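Local coordinates for periplasmic sugar-binding domain protein (Pseudomonas fluorescens Pf-5, PDB 3H75), which probably binds a sugar in the cleft between its two alpha/beta domains, at residues S211-D214 with E215-L218; D122-A125 with G126-L130; L227-P231 with G232-L236; R191-R194 with Q195-L199. All coordinates share one frame; numbering follows the deposited sequence.

Contact 1 of 4, residues S211-D214 with E215-L218; sequences SAND and EMAL
Asn213 caps the helix that begins at Asp214: its OD1 accepts from Met216 N at 2.9 Å along a nearly straight bond (168° at the hydrogen), the donor tilted 28° from the carbonyl plane. A chi1 of 88° sets the amide between the backbone N and carbonyl carbon of Asn213 and turns OD1 back over the first turn. The selenomethionine chain of Met216 folds round the same oxygen, CG lying 3.2 Å from Asn213 OD1, while its CE meets Ala212 CB at 3.8 Å. The other end of the amide, ND2, passes beside CB and CG of Glu215 and gives its protons to Trp187 O and to a bound glycerol. Asp214 O takes Leu218 N at 2.9 Å, the first full helical bond here, whereas Asn213 O holds Ala217 N only weakly at 3.4 Å. The carboxylate of Asp214 is held mainly from outside: OD2 by Ser243 OG and OD1 by Asn241 ND2, with Glu215 N adding a weak bond to OD1. The N-cap after strand 206-211 thus lies beside a glycerol, probably from the crystallisation liquor, which may mark a pocket, and both the amide and the buried carboxylate are fixed in rotation by bonds to each of their polar atoms.

Contact 2 of 4, residues D122-A125 with G126-L130; sequences DEEA and GYRML
Glu124 and Arg128, one helical turn apart, form a salt bridge along the flank of helix 122-137. Arg128 NE points almost straight at Glu124 OE2, 2.9 Å away with 172° at the hydrogen. The oxygen lies in the guanidinium plane, but the nitrogen comes to it from above the carboxylate plane, and the two flat groups stand 78° apart. The bend of Glu124 at chi2 (70°) swings its carboxylate toward the next turn, where Arg128 CG also packs 3.6 Å from Glu124 CD. A water donates to Glu124 OE1 at 2.9 Å and accepts weakly from Arg128 NH2, bridging the pair a second time. Beneath the side chains Ala125 O accepts from Met129 N at 3.0 Å, and the selenomethionine CG rests 3.2 Å from that carbonyl oxygen. Gly126 N, next along, donates to Asp122 O at 3.0 Å. Tyr127, whose hydroxyl bonds Glu173 OE1, sets CE2 over the centre of one face of the Arg128 guanidinium, 3.9 Å above it. With an alanine at Glu124, Arg128 NE would probably lose its carboxylate and the guanidinium be freer to turn off the tyrosine ring. Arg128 N also donates to Glu124 O at 2.8 Å, so the two residues are joined twice, through backbone and through side chains, and their charges probably offset each other in part, with Glu259 also against Arg128.

Contact 3 of 4, residues L227-P231 with G232-L236; sequences LGRKP and GTDLL
The loop joining helix 214-226 to strand 236-240 folds back on itself, and Asp234 ties its two halves together. The loop starts with a Schellman motif, in which Gly228 ends the helix with positive phi. Asp234 OD1 accepts from Lys230 N at 3.0 Å, nearly straight (175°) and on the syn side, and, in a salt bridge, from Arg229 NE, also at 3.0 Å, the two donors coming from opposite faces of the carboxylate. Arg229, bent at chi2 and chi3, grips Asp234 side-on, for its NH2 donates to Asp234 O, 3.0 Å away, from above the carbonyl plane. Leu235 packs over one face of this guanidinium, CD2 lying near its centre, and NH2 bonds Thr206 O as well. A leucine at Arg229 would probably leave one side of the Asp234 carboxylate without its positive partner and cost the loop one of its ties to strand 206-211, the bond to Thr206 O. Lys230 O receives two backbone donors, Thr233 N at 2.9 Å and Asp234 N at 3.1 Å. Gly232, with a phi of 96° that would jam a CB against Pro231 O, turns the chain and sends its N to Leu235 O at 2.8 Å. One water joins Gly228 O to Asp234 OD2, another Pro231 O to Thr233 OG1. The turn, with a single Pro231-Leu235 bridge, is the helix-to-strand return of the beta-alpha-beta crossover from strand 206-211 to parallel strand 236-240.

Contact 4 of 4, residues R191-R194 with Q195-L199; sequences RAYR and QAQQL
With CG anti to the carbonyl carbon (chi1 -73°) and the chain extended beyond it, Gln197 reaches back over the Tyr193 ring, whose CG lies anti to the backbone N (chi1 167°), standing the ring out from the helix where the amide can cover one face. Amide and ring are stacked, their planes 26° apart, and Gln197 CD lies 3.8 Å from Tyr193 CZ. The amide oxygen, OE1, accepts from Arg194 NH1 at 3.1 Å, the donor somewhat tilted from the carbonyl plane. Arg194 runs beside Gln197 in the same direction, its guanidinium face meeting Tyr193 CE2. A water donates to both Gln197 OE1 and Arg194 O, each at 2.8 Å, giving the amide oxygen a second partner. The tyrosine hydroxyl bonds Glu226 OE1, which also takes a weak bond from Gln197 NE2. All this lies on helix 189-202 of the alpha/beta domain, whose buried side, with Ala192 and Ala196, faces helix 214-226 and strand 146-152. One turn round, the extended Arg191 crosses Gln195, whose NE2 sits over a guanidinium face 3.6 Å from Arg191 NH2. Both side chains turn to Tyr184 O, Arg191 through NE and Gln195 weakly through NE2. Gln198 NE2 reaches Arg194 O in a long, weak bond of 3.5 Å.

Along the chain the contacts run in series, 2, 4, 1 and 3, none nested in or crossing another. Contact 2 lies in the first turns of helix 122-137 and contact 4 covers most of helix 189-202. Contact 1 closes the turn from strand 206-211 into helix 214-226, and contact 3 closes the loop from the end of that helix to strand 236-240, so these two bracket one helix. Contact 1 touches two others: Ser211 O packs on the selenium of Met129 in contact 2, and Met216 on Ala192 in contact 4. Leu227 of contact 3 reaches Gln197 O of contact 4. Together they tie helices to the mixed sheet of one domain.

Contact 1 of 4, residues S211-D214 with E215-L218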
loop_
_atom_site.group_PDB
_atom_site.type_symbol
_atom_site.label_atom_id
_atom_site.label_comp_id
_atom_site.label_asym_id
_atom_site.label_seq_id
_atom_site.Cartn_x
_atom_site.Cartn_y
_atom_site.Cartn_z
ATOM N N SER A 211 -2.524 11.350 -7.037
ATOM C CA SER A 211 -1.437 10.404 -7.317
ATOM C C SER A 211 -1.636 9.122 -6.523
ATOM O O SER A 211 -1.957 9.165 -5.331
ATOM C CB SER A 211 -0.076 11.002 -6.959
ATOM O OG SER A 211 0.274 12.038 -7.857
ATOM N N ALA A 212 -1.447 7.981 -7.183
ATOM C CA ALA A 212 -1.625 6.690 -6.527
ATOM C C ALA A 212 -0.540 6.375 -5.502
ATOM O O ALA A 212 -0.649 5.407 -4.764
ATOM C CB ALA A 212 -1.725 5.577 -7.563
ATOM N N ASN A 213 0.531 7.160 -5.472
ATOM C CA ASN A 213 1.538 6.958 -4.436
ATOM C C ASN A 213 2.268 8.268 -4.188
ATOM O O ASN A 213 2.094 9.234 -4.948
ATOM C CB ASN A 213 2.475 5.768 -4.753
ATOM C CG ASN A 213 3.682 6.140 -5.577
ATOM O OD1 ASN A 213 3.698 7.152 -6.264
ATOM N ND2 ASN A 213 4.708 5.289 -5.525
ATOM N N ASP A 214 3.044 8.323 -3.110
ATOM C CA ASP A 214 3.738 9.547 -2.750
ATOM C C ASP A 214 4.928 9.906 -3.624
ATOM O O ASP A 214 5.174 11.087 -3.866
ATOM C CB ASP A 214 4.139 9.517 -1.262
ATOM C CG ASP A 214 5.077 8.375 -0.911
ATOM O OD1 ASP A 214 5.229 7.426 -1.708
ATOM O OD2 ASP A 214 5.654 8.432 0.195
ATOM N N GLU A 215 5.651 8.898 -4.102
ATOM C CA GLU A 215 6.805 9.125 -4.968
ATOM C C GLU A 215 6.385 9.967 -6.171
ATOM O O GLU A 215 7.018 10.975 -6.501
ATOM C CB GLU A 215 7.363 7.791 -5.476
ATOM C CG GLU A 215 7.867 6.824 -4.404
ATOM C CD GLU A 215 9.235 7.189 -3.863
ATOM O OE1 GLU A 215 10.035 7.785 -4.618
ATOM O OE2 GLU A 215 9.517 6.862 -2.689
HETATM N N MSE A 216 5.311 9.549 -6.831
HETATM C CA MSE A 216 4.826 10.264 -8.000
HETATM C C MSE A 216 4.326 11.658 -7.643
HETATM O O MSE A 216 4.553 12.604 -8.388
HETATM C CB MSE A 216 3.733 9.451 -8.691
HETATM C CG MSE A 216 4.254 8.125 -9.232
HETATM SE SE MSE A 216 2.987 7.137 -10.274
HETATM C CE MSE A 216 1.624 6.870 -8.887
ATOM N N ALA A 217 3.661 11.798 -6.501
ATOM C CA ALA A 217 3.180 13.113 -6.090
ATOM C C ALA A 217 4.366 14.071 -5.930
ATOM O O ALA A 217 4.325 15.208 -6.399
ATOM C CB ALA A 217 2.401 13.002 -4.779
ATOM N N LEU A 218 5.426 13.607 -5.273
ATOM C CA LEU A 218 6.615 14.430 -5.066
ATOM C C LEU A 218 7.256 14.829 -6.399
ATOM O O LEU A 218 7.782 15.935 -6.538
ATOM C CB LEU A 218 7.618 13.679 -4.187
ATOM C CG LEU A 218 7.130 13.455 -2.757
ATOM C CD1 LEU A 218 8.092 12.533 -2.033
ATOM C CD2 LEU A 218 6.994 14.790 -2.035
#

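Contact 2 of 4, residues D122-A125 with G126-L130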
loop_
_atom_site.group_PDB
_atom_site.type_symbol
_atom_site.label_atom_id
_atom_site.label_comp_id
_atom_site.label_asym_id
_atom_site.label_seq_id
_atom_site.Cartn_x
_atom_site.Cartn_y
_atom_site.Cartn_z
ATOM N N ASP A 122 -7.512 -0.363 -0.535
ATOM C CA ASP A 122 -6.993 0.504 -1.592
ATOM C C ASP A 122 -8.071 1.332 -2.289
ATOM O O ASP A 122 -7.858 2.506 -2.593
ATOM C CB ASP A 122 -6.241 -0.319 -2.650
ATOM C CG ASP A 122 -4.834 -0.713 -2.211
ATOM O OD1 ASP A 122 -4.044 0.184 -1.862
ATOM O OD2 ASP A 122 -4.516 -1.920 -2.228
ATOM N N GLU A 123 -9.225 0.732 -2.567
ATOM C CA GLU A 123 -10.287 1.470 -3.244
ATOM C C GLU A 123 -10.716 2.676 -2.411
ATOM O O GLU A 123 -10.881 3.777 -2.941
ATOM C CB GLU A 123 -11.490 0.563 -3.510
ATOM C CG GLU A 123 -12.499 1.155 -4.485
ATOM C CD GLU A 123 -13.645 0.206 -4.785
ATOM O OE1 GLU A 123 -13.378 -0.998 -4.980
ATOM O OE2 GLU A 123 -14.806 0.663 -4.835
ATOM N N GLU A 124 -10.889 2.474 -1.107
ATOM C CA GLU A 124 -11.287 3.567 -0.229
ATOM C C GLU A 124 -10.244 4.680 -0.279
ATOM O O GLU A 124 -10.587 5.860 -0.308
ATOM C CB GLU A 124 -11.441 3.075 1.214
ATOM C CG GLU A 124 -11.771 4.183 2.215
ATOM C CD GLU A 124 -13.177 4.743 2.060
ATOM O OE1 GLU A 124 -13.806 4.541 0.998
ATOM O OE2 GLU A 124 -13.654 5.400 3.008
ATOM N N ALA A 125 -8.969 4.308 -0.303
ATOM C CA ALA A 125 -7.900 5.304 -0.349
ATOM C C ALA A 125 -7.986 6.165 -1.611
ATOM O O ALA A 125 -7.828 7.392 -1.552
ATOM C CB ALA A 125 -6.544 4.619 -0.269
ATOM N N GLY A 126 -8.235 5.526 -2.751
ATOM C CA GLY A 126 -8.334 6.256 -4.004
ATOM C C GLY A 126 -9.529 7.188 -4.008
ATOM O O GLY A 126 -9.471 8.316 -4.496
ATOM N N TYR A 127 -10.634 6.701 -3.461
ATOM C CA TYR A 127 -11.866 7.477 -3.375
ATOM C C TYR A 127 -11.670 8.668 -2.434
ATOM O O TYR A 127 -11.937 9.817 -2.792
ATOM C CB TYR A 127 -12.979 6.573 -2.845
ATOM C CG TYR A 127 -14.308 7.249 -2.612
ATOM C CD1 TYR A 127 -15.098 7.667 -3.682
ATOM C CD2 TYR A 127 -14.799 7.431 -1.319
ATOM C CE1 TYR A 127 -16.345 8.245 -3.470
ATOM C CE2 TYR A 127 -16.048 8.008 -1.096
ATOM C CZ TYR A 127 -16.814 8.411 -2.178
ATOM O OH TYR A 127 -18.043 8.996 -1.966
ATOM N N ARG A 128 -11.189 8.385 -1.229
ATOM C CA ARG A 128 -10.988 9.427 -0.231
ATOM C C ARG A 128 -10.005 10.501 -0.668
ATOM O O ARG A 128 -10.173 11.663 -0.315
ATOM C CB ARG A 128 -10.548 8.803 1.097
ATOM C CG ARG A 128 -11.672 8.041 1.802
ATOM C CD ARG A 128 -12.806 8.981 2.195
ATOM N NE ARG A 128 -14.041 8.264 2.503
ATOM C CZ ARG A 128 -15.230 8.846 2.622
ATOM N NH1 ARG A 128 -15.346 10.159 2.460
ATOM N NH2 ARG A 128 -16.304 8.117 2.894
HETATM N N MSE A 129 -8.988 10.137 -1.443
HETATM C CA MSE A 129 -8.045 11.161 -1.878
HETATM C C MSE A 129 -8.719 12.257 -2.679
HETATM O O MSE A 129 -8.461 13.435 -2.445
HETATM C CB MSE A 129 -6.900 10.570 -2.696
HETATM C CG MSE A 129 -5.843 9.869 -1.849
HETATM SE SE MSE A 129 -4.214 9.525 -2.847
HETATM C CE MSE A 129 -4.866 8.082 -3.988
ATOM N N LEU A 130 -9.585 11.894 -3.618
ATOM C CA LEU A 130 -10.245 12.928 -4.402
ATOM C C LEU A 130 -11.222 13.714 -3.536
ATOM O O LEU A 130 -11.277 14.936 -3.635
ATOM C CB LEU A 130 -10.977 12.345 -5.616
ATOM C CG LEU A 130 -11.482 13.446 -6.562
ATOM C CD1 LEU A 130 -10.302 14.262 -7.068
ATOM C CD2 LEU A 130 -12.239 12.840 -7.720
HETATM O O HOH W 1 -16.544 5.243 1.517
#

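Contact 3 of 4, residues L227-P231 with G232-L236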
loop_
_atom_site.group_PDB
_atom_site.type_symbol
_atom_site.label_atom_id
_atom_site.label_comp_id
_atom_site.label_asym_id
_atom_site.label_seq_id
_atom_site.Cartn_x
_atom_site.Cartn_y
_atom_site.Cartn_z
ATOM N N LEU A 227 7.181 25.449 -12.764
ATOM C CA LEU A 227 6.295 26.198 -13.647
ATOM C C LEU A 227 5.701 27.418 -12.955
ATOM O O LEU A 227 4.953 28.184 -13.564
ATOM C CB LEU A 227 5.167 25.294 -14.157
ATOM C CG LEU A 227 5.601 24.114 -15.032
ATOM C CD1 LEU A 227 4.384 23.291 -15.423
ATOM C CD2 LEU A 227 6.320 24.625 -16.273
ATOM N N GLY A 228 6.037 27.594 -11.682
ATOM C CA GLY A 228 5.528 28.729 -10.935
ATOM C C GLY A 228 4.322 28.419 -10.068
ATOM O O GLY A 228 3.829 29.295 -9.356
ATOM N N ARG A 229 3.841 27.179 -10.120
ATOM C CA ARG A 229 2.688 26.792 -9.313
ATOM C C ARG A 229 3.132 26.629 -7.863
ATOM O O ARG A 229 4.326 26.483 -7.585
ATOM C CB ARG A 229 2.071 25.487 -9.835
ATOM C CG ARG A 229 1.558 25.548 -11.277
ATOM C CD ARG A 229 0.511 26.649 -11.479
ATOM N NE ARG A 229 -0.729 26.433 -10.729
ATOM C CZ ARG A 229 -1.724 25.637 -11.117
ATOM N NH1 ARG A 229 -1.643 24.964 -12.258
ATOM N NH2 ARG A 229 -2.813 25.527 -10.369
ATOM N N LYS A 230 2.174 26.659 -6.943
ATOM C CA LYS A 230 2.476 26.545 -5.519
ATOM C C LYS A 230 1.737 25.380 -4.864
ATOM O O LYS A 230 0.593 25.525 -4.431
ATOM C CB LYS A 230 2.100 27.846 -4.804
ATOM C CG LYS A 230 2.813 29.081 -5.348
ATOM C CD LYS A 230 4.233 29.204 -4.815
ATOM C CE LYS A 230 4.273 29.964 -3.489
ATOM N NZ LYS A 230 3.440 29.338 -2.421
ATOM N N PRO A 231 2.385 24.208 -4.784
ATOM C CA PRO A 231 1.751 23.042 -4.167
ATOM C C PRO A 231 1.206 23.368 -2.777
ATOM O O PRO A 231 1.920 23.917 -1.932
ATOM C CB PRO A 231 2.888 22.025 -4.117
ATOM C CG PRO A 231 3.663 22.345 -5.348
ATOM C CD PRO A 231 3.716 23.858 -5.312
ATOM N N GLY A 232 -0.060 23.034 -2.544
ATOM C CA GLY A 232 -0.661 23.292 -1.250
ATOM C C GLY A 232 -1.436 24.592 -1.190
ATOM O O GLY A 232 -2.244 24.791 -0.283
ATOM N N THR A 233 -1.191 25.478 -2.149
ATOM C CA THR A 233 -1.879 26.765 -2.185
ATOM C C THR A 233 -2.787 26.892 -3.405
ATOM O O THR A 233 -4.006 26.962 -3.261
ATOM C CB THR A 233 -0.876 27.940 -2.171
ATOM O OG1 THR A 233 -0.118 27.909 -0.956
ATOM C CG2 THR A 233 -1.610 29.272 -2.257
ATOM N N ASP A 234 -2.204 26.916 -4.601
ATOM C CA ASP A 234 -2.996 27.041 -5.823
ATOM C C ASP A 234 -3.120 25.738 -6.611
ATOM O O ASP A 234 -3.842 25.670 -7.606
ATOM C CB ASP A 234 -2.417 28.138 -6.728
ATOM C CG ASP A 234 -0.968 27.888 -7.103
ATOM O OD1 ASP A 234 -0.676 26.841 -7.717
ATOM O OD2 ASP A 234 -0.116 28.747 -6.788
ATOM N N LEU A 235 -2.418 24.707 -6.158
ATOM C CA LEU A 235 -2.449 23.402 -6.809
ATOM C C LEU A 235 -2.355 22.382 -5.682
ATOM O O LEU A 235 -1.374 22.361 -4.941
ATOM C CB LEU A 235 -1.258 23.268 -7.763
ATOM C CG LEU A 235 -1.151 22.009 -8.622
ATOM C CD1 LEU A 235 -2.412 21.843 -9.463
ATOM C CD2 LEU A 235 0.079 22.105 -9.518
ATOM N N LEU A 236 -3.379 21.544 -5.539
ATOM C CA LEU A 236 -3.403 20.567 -4.456
ATOM C C LEU A 236 -3.088 19.144 -4.895
ATOM O O LEU A 236 -3.644 18.648 -5.875
ATOM C CB LEU A 236 -4.759 20.613 -3.755
ATOM C CG LEU A 236 -5.233 22.018 -3.353
ATOM C CD1 LEU A 236 -6.456 21.889 -2.457
ATOM C CD2 LEU A 236 -4.122 22.778 -2.620
HETATM O O HOH W 2 1.003 30.102 -8.910
HETATM O O HOH W 3 1.479 26.026 -0.039
#

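Contact 4 of 4, residues R191-R194 with Q195-L199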
loop_
_atom_site.group_PDB
_atom_site.type_symbol
_atom_site.label_atom_id
_atom_site.label_comp_id
_atom_site.label_asym_id
_atom_site.label_seq_id
_atom_site.Cartn_x
_atom_site.Cartn_y
_atom_site.Cartn_z
ATOM N N ARG A 191 9.658 9.513 -13.451
ATOM C CA ARG A 191 8.754 9.338 -14.585
ATOM C C ARG A 191 7.564 10.283 -14.432
ATOM O O ARG A 191 7.182 10.974 -15.374
ATOM C CB ARG A 191 8.262 7.889 -14.675
ATOM C CG ARG A 191 7.307 7.628 -15.836
ATOM C CD ARG A 191 6.871 6.170 -15.865
ATOM N NE ARG A 191 5.756 5.924 -16.777
ATOM C CZ ARG A 191 5.855 5.893 -18.103
ATOM N NH1 ARG A 191 7.026 6.092 -18.695
ATOM N NH2 ARG A 191 4.777 5.653 -18.839
ATOM N N ALA A 192 6.978 10.315 -13.238
ATOM C CA ALA A 192 5.843 11.198 -12.982
ATOM C C ALA A 192 6.298 12.640 -13.151
ATOM O O ALA A 192 5.552 13.485 -13.650
ATOM C CB ALA A 192 5.312 10.977 -11.569
ATOM N N TYR A 193 7.528 12.916 -12.726
ATOM C CA TYR A 193 8.099 14.253 -12.838
ATOM C C TYR A 193 8.121 14.678 -14.303
ATOM O O TYR A 193 7.711 15.789 -14.639
ATOM C CB TYR A 193 9.527 14.264 -12.278
ATOM C CG TYR A 193 10.330 15.501 -12.629
ATOM C CD1 TYR A 193 9.986 16.754 -12.123
ATOM C CD2 TYR A 193 11.443 15.412 -13.463
ATOM C CE1 TYR A 193 10.733 17.890 -12.438
ATOM C CE2 TYR A 193 12.195 16.538 -13.785
ATOM C CZ TYR A 193 11.837 17.771 -13.270
ATOM O OH TYR A 193 12.591 18.879 -13.580
ATOM N N ARG A 194 8.601 13.789 -15.168
ATOM C CA ARG A 194 8.679 14.078 -16.594
ATOM C C ARG A 194 7.296 14.257 -17.201
ATOM O O ARG A 194 7.071 15.168 -17.998
ATOM C CB ARG A 194 9.432 12.960 -17.322
ATOM C CG ARG A 194 10.910 12.867 -16.967
ATOM C CD ARG A 194 11.635 14.168 -17.277
ATOM N NE ARG A 194 13.054 14.102 -16.937
ATOM C CZ ARG A 194 13.886 15.136 -17.009
ATOM N NH1 ARG A 194 13.442 16.321 -17.411
ATOM N NH2 ARG A 194 15.162 14.988 -16.676
ATOM N N GLN A 195 6.365 13.388 -16.821
ATOM C CA GLN A 195 5.004 13.475 -17.331
ATOM C C GLN A 195 4.338 14.772 -16.873
ATOM O O GLN A 195 3.628 15.419 -17.648
ATOM C CB GLN A 195 4.188 12.262 -16.861
ATOM C CG GLN A 195 4.700 10.923 -17.390
ATOM C CD GLN A 195 4.018 9.724 -16.742
ATOM O OE1 GLN A 195 3.938 9.630 -15.517
ATOM N NE2 GLN A 195 3.536 8.797 -17.563
ATOM N N ALA A 196 4.579 15.154 -15.618
ATOM C CA ALA A 196 3.998 16.368 -15.050
ATOM C C ALA A 196 4.508 17.630 -15.733
ATOM O O ALA A 196 3.760 18.588 -15.913
ATOM C CB ALA A 196 4.278 16.439 -13.548
ATOM N N GLN A 197 5.783 17.637 -16.108
ATOM C CA GLN A 197 6.342 18.804 -16.780
ATOM C C GLN A 197 5.516 19.131 -18.014
ATOM O O GLN A 197 5.239 20.292 -18.301
ATOM C CB GLN A 197 7.784 18.546 -17.216
ATOM C CG GLN A 197 8.805 18.525 -16.098
ATOM C CD GLN A 197 10.214 18.353 -16.632
ATOM O OE1 GLN A 197 10.524 17.356 -17.282
ATOM N NE2 GLN A 197 11.074 19.332 -16.365
ATOM N N GLN A 198 5.128 18.090 -18.740
ATOM C CA GLN A 198 4.345 18.257 -19.954
ATOM C C GLN A 198 2.878 18.557 -19.657
ATOM O O GLN A 198 2.320 19.534 -20.159
ATOM C CB GLN A 198 4.444 16.996 -20.811
ATOM C CG GLN A 198 5.867 16.614 -21.187
ATOM C CD GLN A 198 5.936 15.294 -21.930
ATOM O OE1 GLN A 198 5.335 15.134 -22.994
ATOM N NE2 GLN A 198 6.671 14.338 -21.371
ATOM N N LEU A 199 2.266 17.716 -18.829
ATOM C CA LEU A 199 0.855 17.863 -18.480
ATOM C C LEU A 199 0.466 19.186 -17.817
ATOM O O LEU A 199 -0.564 19.772 -18.156
ATOM C CB LEU A 199 0.422 16.691 -17.590
ATOM C CG LEU A 199 0.451 15.313 -18.262
ATOM C CD1 LEU A 199 0.246 14.221 -17.225
ATOM C CD2 LEU A 199 -0.621 15.243 -19.345
HETATM O O HOH W 4 9.141 16.369 -19.494
#